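Local coordinates for L-methionine gamma-lyase (PDB 6LXU), which belongs to the Cys/Met metabolism family of PLP-dependent enzymes and carries its pyridoxal phosphate cofactor on a modified lysine, at residues V225-Q229 against E230-Q234; K197-K200 against L201-I205. One frame throughout, in Å; residues are numbered along the deposited sequence.

Contact 1: residues V225-Q229 against E230-Q234; sequences VVTRQ and ELADQ
Gln229 and Asp233 clasp one another one turn apart on the outer side of a helix that is just starting. The amide nitrogen Gln229 NE2 reaches Asp233 OD1 at 2.9 Å, on the syn side of the carboxylate but 30° out of its plane, while the acceptor lies almost exactly in the plane of the glutamine amide. Gln229 can do this because CG leaves anti to the backbone N (chi1 -166°) and the chain then bends at chi2, swinging the amide along the helix. Beneath this clasp the backbone bond from Asp233 N to Gln229 O joins the same two residues, one residue on from the bond between Ala232 N and Arg228 O (2.9 Å). This is the junction where strand 223-227 of the large mixed sheet of the PLP-dependent fold gives way to helix 229-244, with Arg228 at the N-cap position. Thr227 sets its CG2 3.5 Å from Ala232 N and its OG1 3.5 Å from Leu231 CD1; that hydroxyl is hydrogen-bonded to Asp204 O. The Arg228 guanidinium carries Leu231 CD1 over one face, with NH2 3.2 Å from that methyl. Glu230 OE2 sits at the guanidinium edge, 3.5 Å from Arg228 NE, in a weak salt bridge whose two planes stand 88° apart; Arg228 NH1 makes its own salt bridge to Asp204.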
loop_
_atom_site.group_PDB
_atom_site.type_symbol
_atom_site.label_atom_id
_atom_site.label_comp_id
_atom_site.label_asym_id
_atom_site.label_seq_id
_atom_site.Cartn_x
_atom_site.Cartn_y
_atom_site.Cartn_z
ATOM N N VAL A 225 20.875 -7.393 6.454
ATOM C CA VAL A 225 22.204 -7.963 6.657
ATOM C C VAL A 225 23.128 -7.408 5.589
ATOM O O VAL A 225 22.721 -7.311 4.439
ATOM C CB VAL A 225 22.160 -9.505 6.539
ATOM C CG1 VAL A 225 23.547 -10.121 6.705
ATOM C CG2 VAL A 225 21.182 -10.116 7.533
ATOM N N VAL A 226 24.366 -7.070 5.971
ATOM C CA VAL A 226 25.402 -6.726 4.997
ATOM C C VAL A 226 26.639 -7.560 5.280
ATOM O O VAL A 226 27.100 -7.643 6.411
ATOM C CB VAL A 226 25.770 -5.238 5.012
ATOM C CG1 VAL A 226 26.818 -4.938 3.935
ATOM C CG2 VAL A 226 24.531 -4.382 4.763
ATOM N N THR A 227 27.178 -8.169 4.222
ATOM C CA THR A 227 28.384 -8.975 4.335
ATOM C C THR A 227 28.995 -9.189 2.950
ATOM O O THR A 227 28.532 -8.643 1.954
ATOM C CB THR A 227 28.075 -10.295 5.091
ATOM O OG1 THR A 227 29.290 -11.007 5.349
ATOM C CG2 THR A 227 27.144 -11.209 4.330
ATOM N N ARG A 228 30.055 -10.005 2.914
ATOM C CA ARG A 228 30.697 -10.374 1.648
ATOM C C ARG A 228 29.761 -11.244 0.821
ATOM O O ARG A 228 28.932 -11.984 1.383
ATOM C CB ARG A 228 31.984 -11.179 1.880
ATOM C CG ARG A 228 33.052 -10.528 2.708
ATOM C CD ARG A 228 34.219 -11.481 2.946
ATOM N NE ARG A 228 33.964 -12.660 3.791
ATOM C CZ ARG A 228 34.100 -12.731 5.132
ATOM N NH1 ARG A 228 34.421 -11.657 5.841
ATOM N NH2 ARG A 228 33.889 -13.876 5.760
ATOM N N GLN A 229 29.894 -11.184 -0.500
ATOM C CA GLN A 229 28.974 -11.892 -1.395
ATOM C C GLN A 229 28.845 -13.378 -1.101
ATOM O O GLN A 229 27.728 -13.912 -1.124
ATOM C CB GLN A 229 29.389 -11.724 -2.862
ATOM C CG GLN A 229 28.315 -12.132 -3.853
ATOM C CD GLN A 229 27.177 -11.146 -3.882
ATOM O OE1 GLN A 229 27.407 -9.948 -4.068
ATOM N NE2 GLN A 229 25.947 -11.627 -3.692
ATOM N N GLU A 230 29.967 -14.042 -0.835
ATOM C CA GLU A 230 29.968 -15.483 -0.581
ATOM C C GLU A 230 29.088 -15.847 0.619
ATOM O O GLU A 230 28.305 -16.804 0.553
ATOM C CB GLU A 230 31.401 -16.034 -0.418
ATOM C CG GLU A 230 32.189 -15.521 0.782
ATOM C CD GLU A 230 33.684 -15.817 0.709
ATOM O OE1 GLU A 230 34.082 -16.857 0.138
ATOM O OE2 GLU A 230 34.468 -15.000 1.242
ATOM N N LEU A 231 29.216 -15.088 1.697
ATOM C CA LEU A 231 28.398 -15.318 2.887
ATOM C C LEU A 231 26.956 -14.897 2.644
ATOM O O LEU A 231 26.029 -15.582 3.075
ATOM C CB LEU A 231 28.953 -14.578 4.115
ATOM C CG LEU A 231 30.185 -15.162 4.809
ATOM C CD1 LEU A 231 30.720 -14.189 5.849
ATOM C CD2 LEU A 231 29.869 -16.496 5.465
ATOM N N ALA A 232 26.760 -13.788 1.947
ATOM C CA ALA A 232 25.415 -13.294 1.669
ATOM C C ALA A 232 24.605 -14.324 0.913
ATOM O O ALA A 232 23.422 -14.543 1.214
ATOM C CB ALA A 232 25.477 -11.999 0.885
ATOM N N ASP A 233 25.204 -14.945 -0.097
ATOM C CA ASP A 233 24.478 -15.920 -0.906
ATOM C C ASP A 233 24.040 -17.115 -0.067
ATOM O O ASP A 233 22.942 -17.653 -0.277
ATOM C CB ASP A 233 25.328 -16.395 -2.087
ATOM C CG ASP A 233 25.577 -15.309 -3.127
ATOM O OD1 ASP A 233 24.913 -14.257 -3.084
ATOM O OD2 ASP A 233 26.445 -15.526 -4.014
ATOM N N GLN A 234 24.865 -17.534 0.882
ATOM C CA GLN A 234 24.468 -18.610 1.803
ATOM C C GLN A 234 23.337 -18.179 2.737
ATOM O O GLN A 234 22.381 -18.926 2.954
ATOM C CB GLN A 234 25.655 -19.096 2.632
ATOM C CG GLN A 234 26.775 -19.723 1.808
ATOM C CD GLN A 234 26.306 -20.914 1.012
ATOM O OE1 GLN A 234 25.623 -21.797 1.541
ATOM N NE2 GLN A 234 26.648 -20.941 -0.277
#

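Contact 2: residues K197-K200 against L201-I205; sequences KPLK and LGVDI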
loop_
_atom_site.group_PDB
_atom_site.type_symbol
_atom_site.label_atom_id
_atom_site.label_comp_id
_atom_site.label_asym_id
_atom_site.label_seq_id
_atom_site.Cartn_x
_atom_site.Cartn_y
_atom_site.Cartn_z
ATOM N N LYS A 197 30.512 1.953 11.083
ATOM C CA LYS A 197 30.558 1.032 9.955
ATOM C C LYS A 197 31.432 -0.164 10.333
ATOM O O LYS A 197 32.651 -0.184 10.075
ATOM C CB LYS A 197 31.054 1.727 8.684
ATOM C CG LYS A 197 30.137 2.863 8.232
ATOM C CD LYS A 197 30.430 3.296 6.805
ATOM C CE LYS A 197 29.717 4.591 6.443
ATOM N NZ LYS A 197 29.678 4.820 4.974
ATOM N N PRO A 198 30.833 -1.152 11.002
ATOM C CA PRO A 198 31.629 -2.238 11.564
ATOM C C PRO A 198 32.484 -2.998 10.552
ATOM O O PRO A 198 33.573 -3.490 10.925
ATOM C CB PRO A 198 30.569 -3.147 12.213
ATOM C CG PRO A 198 29.448 -2.219 12.557
ATOM C CD PRO A 198 29.416 -1.246 11.423
ATOM N N LEU A 199 32.041 -3.116 9.309
ATOM C CA LEU A 199 32.834 -3.858 8.326
ATOM C C LEU A 199 34.194 -3.204 8.099
ATOM O O LEU A 199 35.181 -3.905 7.836
ATOM C CB LEU A 199 32.084 -3.981 7.000
ATOM C CG LEU A 199 30.734 -4.707 7.077
ATOM C CD1 LEU A 199 30.083 -4.720 5.712
ATOM C CD2 LEU A 199 30.853 -6.126 7.619
ATOM N N LYS A 200 34.270 -1.890 8.258
ATOM C CA LYS A 200 35.547 -1.177 8.101
ATOM C C LYS A 200 36.498 -1.427 9.261
ATOM O O LYS A 200 37.692 -1.084 9.162
ATOM C CB LYS A 200 35.288 0.317 7.908
ATOM C CG LYS A 200 34.405 0.602 6.700
ATOM C CD LYS A 200 34.252 2.084 6.416
ATOM C CE LYS A 200 35.486 2.661 5.743
ATOM N NZ LYS A 200 35.227 4.021 5.216
ATOM N N LEU A 201 36.000 -2.027 10.345
ATOM C CA LEU A 201 36.782 -2.350 11.534
ATOM C C LEU A 201 37.167 -3.827 11.604
ATOM O O LEU A 201 37.732 -4.257 12.599
ATOM C CB LEU A 201 36.000 -1.942 12.788
ATOM C CG LEU A 201 35.553 -0.475 12.788
ATOM C CD1 LEU A 201 34.723 -0.196 14.028
ATOM C CD2 LEU A 201 36.723 0.496 12.711
ATOM N N GLY A 202 36.863 -4.590 10.560
ATOM C CA GLY A 202 37.204 -6.014 10.492
ATOM C C GLY A 202 36.075 -6.973 10.825
ATOM O O GLY A 202 36.293 -8.172 10.845
ATOM N N VAL A 203 34.864 -6.466 11.072
ATOM C CA VAL A 203 33.707 -7.330 11.347
ATOM C C VAL A 203 33.315 -8.061 10.062
ATOM O O VAL A 203 33.473 -7.536 8.975
ATOM C CB VAL A 203 32.564 -6.456 11.901
ATOM C CG1 VAL A 203 31.227 -7.183 11.959
ATOM C CG2 VAL A 203 32.968 -5.910 13.262
ATOM N N ASP A 204 32.812 -9.293 10.185
ATOM C CA ASP A 204 32.424 -10.064 9.011
ATOM C C ASP A 204 30.995 -9.794 8.521
ATOM O O ASP A 204 30.770 -9.768 7.328
ATOM C CB ASP A 204 32.566 -11.548 9.295
ATOM C CG ASP A 204 33.993 -11.932 9.599
ATOM O OD1 ASP A 204 34.806 -11.953 8.651
ATOM O OD2 ASP A 204 34.301 -12.178 10.770
ATOM N N ILE A 205 30.044 -9.657 9.460
ATOM C CA ILE A 205 28.621 -9.522 9.104
ATOM C C ILE A 205 28.016 -8.435 9.976
ATOM O O ILE A 205 28.208 -8.437 11.185
ATOM C CB ILE A 205 27.846 -10.842 9.345
ATOM C CG1 ILE A 205 28.494 -12.022 8.600
ATOM C CG2 ILE A 205 26.374 -10.669 8.961
ATOM C CD1 ILE A 205 27.935 -13.378 8.991
HETATM O O HOH W 1 35.386 -6.516 7.266
#
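Pro198 and Val203 face each other across a Schellman motif, as its hydrophobic pair, the proline ring laying its CB 3.8 Å from Val203 CG2. Val203 points its side chain back at the turn, and its CB rests 3.3 Å from Pro198 O, so the branched side chain covers the carbonyl as well as the ring. Leu201 closes on the same oxygen through its CB, while the rest of that side chain runs out to pack on Leu169 and Glu170 of helix 169-176. Leu199 starts out away from the following residues, but with CG anti to its carbonyl carbon (chi1 -60°) the branch turns back, bringing CD2 within 3.3 Å of Val203 O and alongside the peptide of Asp204. The side chains sit on a short 3-10 turn, residues 198-201, in the loop that joins helix 192-195 to strand 205-209. Gly202, at the C' position, takes a positive phi of 100°, where a side chain would press on the carbonyl before it; this ends the turn and sends the chain off toward strand 205-209. Pro198 O takes two N-H groups from opposite faces of its plane, Leu201 N at 2.9 Å and Val203 N at 3.2 Å. Leu199 O accepts Gly202 N, again from well above its carbonyl plane, and a water donates to it at 2.7 Å and to Val203 O at 2.8 Å. Pro198 O and Leu199 O thus have two partners each, held by backbone hydrogen bonds and one bridging water, while apolar side chains pack around them.

In the fold
Contact 2 comes first along the chain and contact 1 follows; their centres lie about 13 Å apart, on the same side of the chain's centre. Both lie at the same end of two neighbouring inner strands of the seven-stranded mixed sheet: residues 197-205 lead into strand 205-209, and residues 225-234 lead from its antiparallel neighbour, strand 223-227, into helix 229-244. The start of one strand therefore lies beside the end of the other. Asp204 is the tie between them, its backbone oxygen and its carboxylate each engaging contact 1, and its carboxylate also reaching His177 and Val184. Ile205 packs against Val225 and Thr227. The entry to one strand and the exit from the next are thereby fastened together at one end of this antiparallel pair.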